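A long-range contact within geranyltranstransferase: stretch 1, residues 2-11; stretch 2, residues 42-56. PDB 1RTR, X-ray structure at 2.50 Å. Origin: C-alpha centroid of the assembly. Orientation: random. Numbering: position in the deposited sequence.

Stretch 1 2-11: TNLPMNKLID
Stretch 2 (42-56) GKRIRPVLLLLTLDS

Contact between the N-terminal segment (residues 2-11) and a stretch more than thirty residues later (42-56), helical from I45 onward, in geranyltranstransferase. In the first stretch the backbone runs extended from T2 (psi 155°) through N3 (psi 107°) and L4 (psi 94°) to P5 (psi 137°), and P5 occupies the N-cap position of a helix that starts at M6 and continues past D11. In the second stretch R44, with positive phi (62/34), is the N-cap of helix 45-56, whose i to i+4 bonds run from V48 N to R44 O (3.1 Å) through S56 N to L52 O (3.0 Å). The two helix axes approach to 9.9 Å, with 114° between their N-to-C directions. The register runs in reverse: CA of T2 lies 6.5 Å from CA of D55, CA of L4 8.1 Å from CA of L52, CA of L9 6.6 Å from CA of V48, and CA of I10 6.4 Å from CA of R44. The contact buries 555 Å² in total.

Polar contact is concentrated at T2 and D55. T2 N donates a hydrogen bond to D55 OD1 (3.1 Å), so a backbone nitrogen meets the carboxylate of a buried aspartate. D55 is t (chi1 -168°) and points toward the first stretch; T2 is m, with its OG1 3.1 Å from D55 OD2 and its CB 3.0 Å from the same oxygen. L4 CD1 packs 3.7 Å from D55 CG, covering the carboxylate with a methyl group.

In the apolar packing L9 is central, its CB directed toward the second helix (chi1 -90°, chi2 165°). Its two methyls reach different leucines, L9 CD1 lying 3.6 Å from L52 CD2 and L9 CD2 3.8 Å from L51 CD2, while L9 CB lies 4.1 Å from V48 CG2. L52 (m, t) starts out sideways, but its end comes nearer and also meets L4 (m, t): L4 CD1 lies 4.2 Å from L52 CD2. V48 (t) points toward the first stretch and is shared by three residues: besides L9, I10 CG1 approaches V48 CG2 at 4.1 Å and M6 SD approaches V48 CG1 at 3.8 Å. M6 leaves its helix sideways with chi1 180°, chi2 118° and chi3 153°, which carries M6 CE to 4.2 Å from I45 CG2. These contacts involve no directional bonds; they depend on close fit and on the removal of hydrocarbon from water.

At the start of the second helix, I10 (m, t) has its CD1 atom 3.5 Å from K43 O, a backbone carbonyl oxygen. I10 CG2 lies 4.5 Å from R44 CG, against the aliphatic part of an arginine whose NH1 and NH2 are hydrogen-bonded elsewhere in the structure.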

# COMPACT_ATOMS: atom_id res chain seq x y z
N THR A 2 -17.19 -2.94 28.69
CA THR A 2 -18.52 -2.60 28.11
C THR A 2 -19.15 -3.81 27.45
O THR A 2 -18.45 -4.74 27.03
CB THR A 2 -18.39 -1.44 27.08
OG1 THR A 2 -17.79 -0.31 27.72
CG2 THR A 2 -19.75 -0.89 26.66
N ASN A 3 -20.48 -3.80 27.37
CA ASN A 3 -21.25 -4.85 26.71
C ASN A 3 -21.40 -4.57 25.21
O ASN A 3 -22.13 -3.66 24.81
CB ASN A 3 -22.62 -5.00 27.37
CG ASN A 3 -23.44 -6.13 26.76
OD1 ASN A 3 -24.32 -5.89 25.92
ND2 ASN A 3 -23.15 -7.36 27.18
N LEU A 4 -20.68 -5.34 24.39
CA LEU A 4 -20.74 -5.19 22.94
C LEU A 4 -20.93 -6.54 22.26
O LEU A 4 -19.94 -7.25 22.00
CB LEU A 4 -19.48 -4.50 22.38
CG LEU A 4 -18.84 -3.30 23.09
CD1 LEU A 4 -17.49 -3.01 22.46
CD2 LEU A 4 -19.74 -2.07 23.03
N PRO A 5 -22.18 -6.90 21.99
CA PRO A 5 -22.48 -8.13 21.24
C PRO A 5 -21.66 -8.16 19.96
O PRO A 5 -21.53 -7.13 19.29
CB PRO A 5 -23.98 -8.00 20.93
CG PRO A 5 -24.52 -7.12 22.01
CD PRO A 5 -23.41 -6.18 22.36
N MET A 6 -21.10 -9.33 19.64
CA MET A 6 -20.26 -9.48 18.46
C MET A 6 -21.01 -9.10 17.18
O MET A 6 -20.48 -8.36 16.35
CB MET A 6 -19.71 -10.91 18.36
CG MET A 6 -18.82 -11.15 17.15
SD MET A 6 -17.13 -11.59 17.59
CE MET A 6 -16.65 -12.57 16.10
N ASN A 7 -22.24 -9.60 17.04
CA ASN A 7 -23.03 -9.31 15.84
C ASN A 7 -23.38 -7.83 15.66
O ASN A 7 -23.62 -7.38 14.54
CB ASN A 7 -24.30 -10.16 15.81
CG ASN A 7 -25.06 -10.09 17.10
OD1 ASN A 7 -24.81 -10.88 18.01
ND2 ASN A 7 -25.97 -9.13 17.21
N LYS A 8 -23.41 -7.08 16.76
CA LYS A 8 -23.66 -5.64 16.67
C LYS A 8 -22.43 -4.85 16.22
O LYS A 8 -22.58 -3.78 15.61
CB LYS A 8 -24.23 -5.09 17.98
CG LYS A 8 -25.76 -5.13 18.03
CD LYS A 8 -26.37 -3.87 17.44
CE LYS A 8 -27.59 -3.41 18.24
NZ LYS A 8 -28.84 -4.04 17.75
N LEU A 9 -21.23 -5.35 16.52
CA LEU A 9 -20.01 -4.78 15.98
C LEU A 9 -19.84 -5.11 14.49
O LEU A 9 -19.57 -4.22 13.69
CB LEU A 9 -18.79 -5.23 16.77
CG LEU A 9 -18.39 -4.35 17.96
CD1 LEU A 9 -17.43 -5.11 18.82
CD2 LEU A 9 -17.77 -3.05 17.50
N ILE A 10 -20.02 -6.38 14.14
CA ILE A 10 -20.02 -6.82 12.74
C ILE A 10 -20.94 -5.94 11.89
O ILE A 10 -20.57 -5.56 10.78
CB ILE A 10 -20.46 -8.31 12.65
CG1 ILE A 10 -19.43 -9.23 13.32
CG2 ILE A 10 -20.68 -8.73 11.19
CD1 ILE A 10 -19.74 -10.73 13.23
N ASP A 11 -22.12 -5.63 12.42
CA ASP A 11 -23.10 -4.79 11.73
C ASP A 11 -22.58 -3.39 11.49
O ASP A 11 -22.69 -2.87 10.38
CB ASP A 11 -24.40 -4.71 12.54
CG ASP A 11 -25.26 -5.95 12.39
OD1 ASP A 11 -26.19 -6.12 13.21
OD2 ASP A 11 -25.07 -6.82 11.50
N GLY A 42 -17.81 -11.19 5.32
CA GLY A 42 -17.12 -12.26 6.01
C GLY A 42 -17.46 -12.21 7.47
O GLY A 42 -18.50 -11.65 7.86
N LYS A 43 -16.59 -12.79 8.29
CA LYS A 43 -16.78 -12.83 9.73
C LYS A 43 -16.33 -11.52 10.38
O LYS A 43 -16.80 -11.15 11.46
CB LYS A 43 -16.04 -14.05 10.31
CG LYS A 43 -16.20 -15.38 9.51
CD LYS A 43 -15.17 -16.47 9.93
CE LYS A 43 -15.79 -17.90 10.00
NZ LYS A 43 -15.87 -18.59 8.65
N ARG A 44 -15.42 -10.82 9.69
CA ARG A 44 -14.84 -9.52 10.12
C ARG A 44 -14.05 -9.58 11.43
O ARG A 44 -14.05 -8.61 12.20
CB ARG A 44 -15.91 -8.41 10.20
CG ARG A 44 -16.81 -8.30 9.00
CD ARG A 44 -16.15 -7.76 7.77
NE ARG A 44 -17.15 -7.38 6.78
CZ ARG A 44 -16.92 -7.27 5.48
NH1 ARG A 44 -17.91 -6.92 4.67
NH2 ARG A 44 -15.72 -7.50 4.98
N ILE A 45 -13.36 -10.69 11.69
CA ILE A 45 -12.69 -10.88 12.98
C ILE A 45 -11.58 -9.89 13.23
O ILE A 45 -11.38 -9.48 14.37
CB ILE A 45 -12.16 -12.33 13.19
CG1 ILE A 45 -11.49 -12.84 11.92
CG2 ILE A 45 -13.28 -13.27 13.64
CD1 ILE A 45 -9.98 -12.85 12.04
N ARG A 46 -10.86 -9.50 12.17
CA ARG A 46 -9.72 -8.59 12.31
C ARG A 46 -10.15 -7.23 12.86
O ARG A 46 -9.65 -6.83 13.91
CB ARG A 46 -8.92 -8.45 11.02
CG ARG A 46 -8.10 -9.66 10.68
CD ARG A 46 -7.75 -9.74 9.22
NE ARG A 46 -7.15 -11.01 8.86
CZ ARG A 46 -7.82 -12.12 8.57
NH1 ARG A 46 -7.16 -13.23 8.25
NH2 ARG A 46 -9.15 -12.14 8.59
N PRO A 47 -11.07 -6.53 12.17
CA PRO A 47 -11.64 -5.28 12.70
C PRO A 47 -12.25 -5.48 14.07
O PRO A 47 -12.00 -4.67 14.96
CB PRO A 47 -12.73 -4.90 11.68
CG PRO A 47 -12.91 -6.07 10.79
CD PRO A 47 -11.62 -6.84 10.84
N VAL A 48 -13.02 -6.55 14.23
CA VAL A 48 -13.71 -6.79 15.49
C VAL A 48 -12.73 -6.99 16.64
O VAL A 48 -12.90 -6.40 17.72
CB VAL A 48 -14.71 -7.94 15.37
CG1 VAL A 48 -14.99 -8.56 16.73
CG2 VAL A 48 -16.03 -7.43 14.76
N LEU A 49 -11.69 -7.79 16.39
CA LEU A 49 -10.59 -7.97 17.33
C LEU A 49 -10.05 -6.63 17.79
O LEU A 49 -9.90 -6.42 18.99
CB LEU A 49 -9.47 -8.81 16.71
CG LEU A 49 -8.32 -9.24 17.63
CD1 LEU A 49 -8.84 -9.89 18.91
CD2 LEU A 49 -7.40 -10.20 16.89
N LEU A 50 -9.76 -5.74 16.84
CA LEU A 50 -9.17 -4.43 17.17
C LEU A 50 -10.12 -3.61 18.05
O LEU A 50 -9.72 -3.09 19.11
CB LEU A 50 -8.75 -3.70 15.89
CG LEU A 50 -8.47 -2.20 15.66
CD1 LEU A 50 -8.09 -1.37 16.86
CD2 LEU A 50 -7.41 -2.04 14.58
N LEU A 51 -11.37 -3.53 17.62
CA LEU A 51 -12.44 -2.88 18.39
C LEU A 51 -12.57 -3.45 19.81
O LEU A 51 -12.51 -2.70 20.79
CB LEU A 51 -13.76 -2.99 17.62
CG LEU A 51 -14.16 -1.90 16.60
CD1 LEU A 51 -13.06 -0.84 16.28
CD2 LEU A 51 -14.71 -2.52 15.33
N LEU A 52 -12.71 -4.77 19.93
CA LEU A 52 -12.85 -5.41 21.25
C LEU A 52 -11.62 -5.23 22.15
O LEU A 52 -11.76 -5.03 23.36
CB LEU A 52 -13.25 -6.89 21.13
CG LEU A 52 -14.68 -7.12 20.59
CD1 LEU A 52 -14.91 -8.54 20.15
CD2 LEU A 52 -15.74 -6.71 21.60
N THR A 53 -10.42 -5.27 21.56
CA THR A 53 -9.19 -5.01 22.33
C THR A 53 -9.19 -3.62 22.99
O THR A 53 -8.78 -3.48 24.15
CB THR A 53 -7.92 -5.21 21.44
OG1 THR A 53 -7.89 -6.54 20.92
CG2 THR A 53 -6.65 -5.11 22.27
N LEU A 54 -9.61 -2.60 22.25
CA LEU A 54 -9.74 -1.25 22.81
C LEU A 54 -10.73 -1.21 23.99
O LEU A 54 -10.48 -0.55 25.00
CB LEU A 54 -10.20 -0.26 21.75
CG LEU A 54 -9.19 0.29 20.76
CD1 LEU A 54 -9.92 1.10 19.69
CD2 LEU A 54 -8.09 1.12 21.46
N ASP A 55 -11.85 -1.92 23.83
CA ASP A 55 -12.86 -1.97 24.88
C ASP A 55 -12.34 -2.64 26.16
O ASP A 55 -12.60 -2.14 27.26
CB ASP A 55 -14.13 -2.66 24.39
CG ASP A 55 -15.29 -2.47 25.35
OD1 ASP A 55 -15.72 -3.45 25.99
OD2 ASP A 55 -15.81 -1.35 25.55
N SER A 56 -11.59 -3.74 26.01
CA SER A 56 -10.93 -4.40 27.14
C SER A 56 -9.97 -3.47 27.83
O SER A 56 -9.69 -3.62 29.02
CB SER A 56 -10.13 -5.61 26.67
OG SER A 56 -10.87 -6.42 25.79